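Local atomic coordinates of KLLA0B12012p (Kluyveromyces lactis, PDB entry 6Y3P), a protein that probably binds ATP through its C-terminal ATP-grasp domain of the tubulin-tyrosine ligase family, the part described here, and partners the mRNA decapping enzyme Dcp2. Residues E18-P23 against F50-Y55. Sequence-based numbering, arbitrary orientation.
Sequences EYIYGP and FHYGDY
E18 and D54 bring their carboxylates together from opposite directions, OE2 of E18 lying 3.1 Å from OD2 of D54 and 3.2 Å from OD1 of the same residue. The second oxygen of the glutamate, OE1, comes within 3.3 Å of D54 OD1, and the two carboxylate planes are turned 42° against each other. The extended glutamate chain carries its acid across the gap, whereas D54, whose CB does not point at E18, brings its carboxylate nearer by placing CG beside the backbone N (chi1 -71°). Beside this acidic pair lies an apolar one. I20 touches the Y52 ring through CD1, which sits 3.7 Å from CE1 and 3.8 Å from OH of Y52; the two side chains cross at about a right angle. F367 of helix 357-375 touches both of these buried side chains, so that helix packs against the same pair.

The example shows a type I turn from E18 to Y21, closed by a backbone hydrogen bond from Y21 N to E18 O (3.2 Å), leading into helix 21-31 and lying against the C-terminal end of strand 48-52, which pairs with strand 8-12 in the parallel sheet. I20 meets Y52 at the end of that strand, while E18 meets D54 in the loop that follows. Cutting E18 back to an alanine would remove the carboxylate facing D54 and is likely to leave the aspartate side chain less confined on that side. If both acids are ionised they would repel; a proton held by one of them, or screening by solvent, may ease this. The contact thus sets a like-charged pair of partly exposed acids beside a buried apolar touch between I20 and Y52.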
loop_
_atom_site.group_PDB
_atom_site.type_symbol
_atom_site.label_atom_id
_atom_site.label_comp_id
_atom_site.label_asym_id
_atom_site.label_seq_id
_atom_site.Cartn_x
_atom_site.Cartn_y
_atom_site.Cartn_z
ATOM N N GLU A 18 -2.944 -16.631 14.577
ATOM C CA GLU A 18 -2.399 -15.474 13.858
ATOM C C GLU A 18 -1.211 -14.826 14.570
ATOM O O GLU A 18 -1.205 -14.668 15.800
ATOM C CB GLU A 18 -3.479 -14.433 13.519
ATOM C CG GLU A 18 -4.121 -14.633 12.154
ATOM C CD GLU A 18 -5.265 -13.692 11.806
ATOM O OE1 GLU A 18 -5.155 -12.466 12.060
ATOM O OE2 GLU A 18 -6.258 -14.183 11.222
ATOM N N TYR A 19 -0.204 -14.461 13.766
ATOM C CA TYR A 19 1.061 -13.833 14.156
ATOM C C TYR A 19 0.909 -12.634 15.119
ATOM O O TYR A 19 1.683 -12.513 16.075
ATOM C CB TYR A 19 1.830 -13.415 12.872
ATOM C CG TYR A 19 3.251 -12.953 13.110
ATOM C CD1 TYR A 19 4.270 -13.869 13.361
ATOM C CD2 TYR A 19 3.582 -11.599 13.073
ATOM C CE1 TYR A 19 5.575 -13.448 13.603
ATOM C CE2 TYR A 19 4.886 -11.166 13.310
ATOM C CZ TYR A 19 5.882 -12.097 13.564
ATOM O OH TYR A 19 7.169 -11.682 13.791
ATOM N N ILE A 20 -0.101 -11.774 14.873
ATOM C CA ILE A 20 -0.343 -10.533 15.633
ATOM C C ILE A 20 -1.134 -10.697 16.955
ATOM O O ILE A 20 -1.251 -9.710 17.689
ATOM C CB ILE A 20 -1.006 -9.479 14.704
ATOM C CG1 ILE A 20 -2.403 -9.955 14.181
ATOM C CG2 ILE A 20 -0.056 -9.164 13.537
ATOM C CD1 ILE A 20 -3.272 -8.872 13.541
ATOM N N TYR A 21 -1.657 -11.913 17.270
ATOM C CA TYR A 21 -2.465 -12.170 18.475
ATOM C C TYR A 21 -1.709 -11.884 19.798
ATOM O O TYR A 21 -2.191 -11.078 20.599
ATOM C CB TYR A 21 -3.079 -13.583 18.459
ATOM C CG TYR A 21 -3.951 -13.877 19.664
ATOM C CD1 TYR A 21 -5.313 -13.586 19.655
ATOM C CD2 TYR A 21 -3.416 -14.458 20.810
ATOM C CE1 TYR A 21 -6.112 -13.836 20.771
ATOM C CE2 TYR A 21 -4.205 -14.723 21.924
ATOM C CZ TYR A 21 -5.555 -14.427 21.897
ATOM O OH TYR A 21 -6.315 -14.713 23.009
ATOM N N GLY A 22 -0.570 -12.556 20.010
ATOM C CA GLY A 22 0.298 -12.366 21.169
ATOM C C GLY A 22 0.668 -10.905 21.348
ATOM O O GLY A 22 0.344 -10.330 22.401
ATOM N N PRO A 23 1.263 -10.253 20.292
ATOM C CA PRO A 23 1.563 -8.808 20.371
ATOM C C PRO A 23 0.375 -7.930 20.785
ATOM O O PRO A 23 0.544 -7.087 21.674
ATOM C CB PRO A 23 2.024 -8.466 18.947
ATOM C CG PRO A 23 2.572 -9.730 18.432
ATOM C CD PRO A 23 1.702 -10.802 18.988
ATOM N N PHE A 50 -13.811 -1.779 21.608
ATOM C CA PHE A 50 -12.883 -1.832 20.500
ATOM C C PHE A 50 -12.760 -3.265 20.026
ATOM O O PHE A 50 -12.259 -4.122 20.752
ATOM C CB PHE A 50 -11.512 -1.224 20.843
ATOM C CG PHE A 50 -10.594 -1.229 19.647
ATOM C CD1 PHE A 50 -10.871 -0.446 18.537
ATOM C CD2 PHE A 50 -9.510 -2.092 19.588
ATOM C CE1 PHE A 50 -10.071 -0.511 17.398
ATOM C CE2 PHE A 50 -8.706 -2.149 18.450
ATOM C CZ PHE A 50 -8.989 -1.356 17.365
ATOM N N HIS A 51 -13.223 -3.508 18.810
ATOM C CA HIS A 51 -13.189 -4.803 18.159
ATOM C C HIS A 51 -12.035 -4.842 17.148
ATOM O O HIS A 51 -12.032 -4.111 16.149
ATOM C CB HIS A 51 -14.566 -5.116 17.515
ATOM C CG HIS A 51 -14.694 -6.428 16.777
ATOM N ND1 HIS A 51 -15.748 -6.658 15.899
ATOM C CD2 HIS A 51 -13.917 -7.541 16.817
ATOM C CE1 HIS A 51 -15.570 -7.882 15.439
ATOM N NE2 HIS A 51 -14.481 -8.450 15.957
ATOM N N TYR A 52 -11.012 -5.640 17.466
ATOM C CA TYR A 52 -9.917 -5.870 16.564
ATOM C C TYR A 52 -10.195 -7.263 16.001
ATOM O O TYR A 52 -10.212 -8.249 16.747
ATOM C CB TYR A 52 -8.537 -5.783 17.255
ATOM C CG TYR A 52 -7.400 -5.642 16.261
ATOM C CD1 TYR A 52 -7.048 -6.694 15.422
ATOM C CD2 TYR A 52 -6.721 -4.439 16.110
ATOM C CE1 TYR A 52 -6.040 -6.559 14.467
ATOM C CE2 TYR A 52 -5.687 -4.301 15.179
ATOM C CZ TYR A 52 -5.358 -5.363 14.349
ATOM O OH TYR A 52 -4.353 -5.270 13.408
ATOM N N GLY A 53 -10.529 -7.304 14.716
ATOM C CA GLY A 53 -10.829 -8.535 14.007
ATOM C C GLY A 53 -10.310 -8.558 12.583
ATOM O O GLY A 53 -9.716 -7.591 12.118
ATOM N N ASP A 54 -10.522 -9.687 11.883
ATOM C CA ASP A 54 -10.229 -9.849 10.458
ATOM C C ASP A 54 -11.367 -9.111 9.769
ATOM O O ASP A 54 -12.393 -8.895 10.414
ATOM C CB ASP A 54 -10.194 -11.336 10.053
ATOM C CG ASP A 54 -8.986 -12.073 10.596
ATOM O OD1 ASP A 54 -7.851 -11.551 10.455
ATOM O OD2 ASP A 54 -9.169 -13.164 11.168
ATOM N N TYR A 55 -11.168 -8.650 8.515
ATOM C CA TYR A 55 -12.151 -7.824 7.811
ATOM C C TYR A 55 -13.569 -8.356 7.869
ATOM O O TYR A 55 -14.479 -7.602 8.225
ATOM C CB TYR A 55 -11.748 -7.513 6.357
ATOM C CG TYR A 55 -12.689 -6.510 5.727
ATOM C CD1 TYR A 55 -12.796 -5.212 6.230
ATOM C CD2 TYR A 55 -13.525 -6.874 4.674
ATOM C CE1 TYR A 55 -13.679 -4.288 5.672
ATOM C CE2 TYR A 55 -14.424 -5.964 4.114
ATOM C CZ TYR A 55 -14.491 -4.667 4.610
ATOM O OH TYR A 55 -15.362 -3.757 4.047
#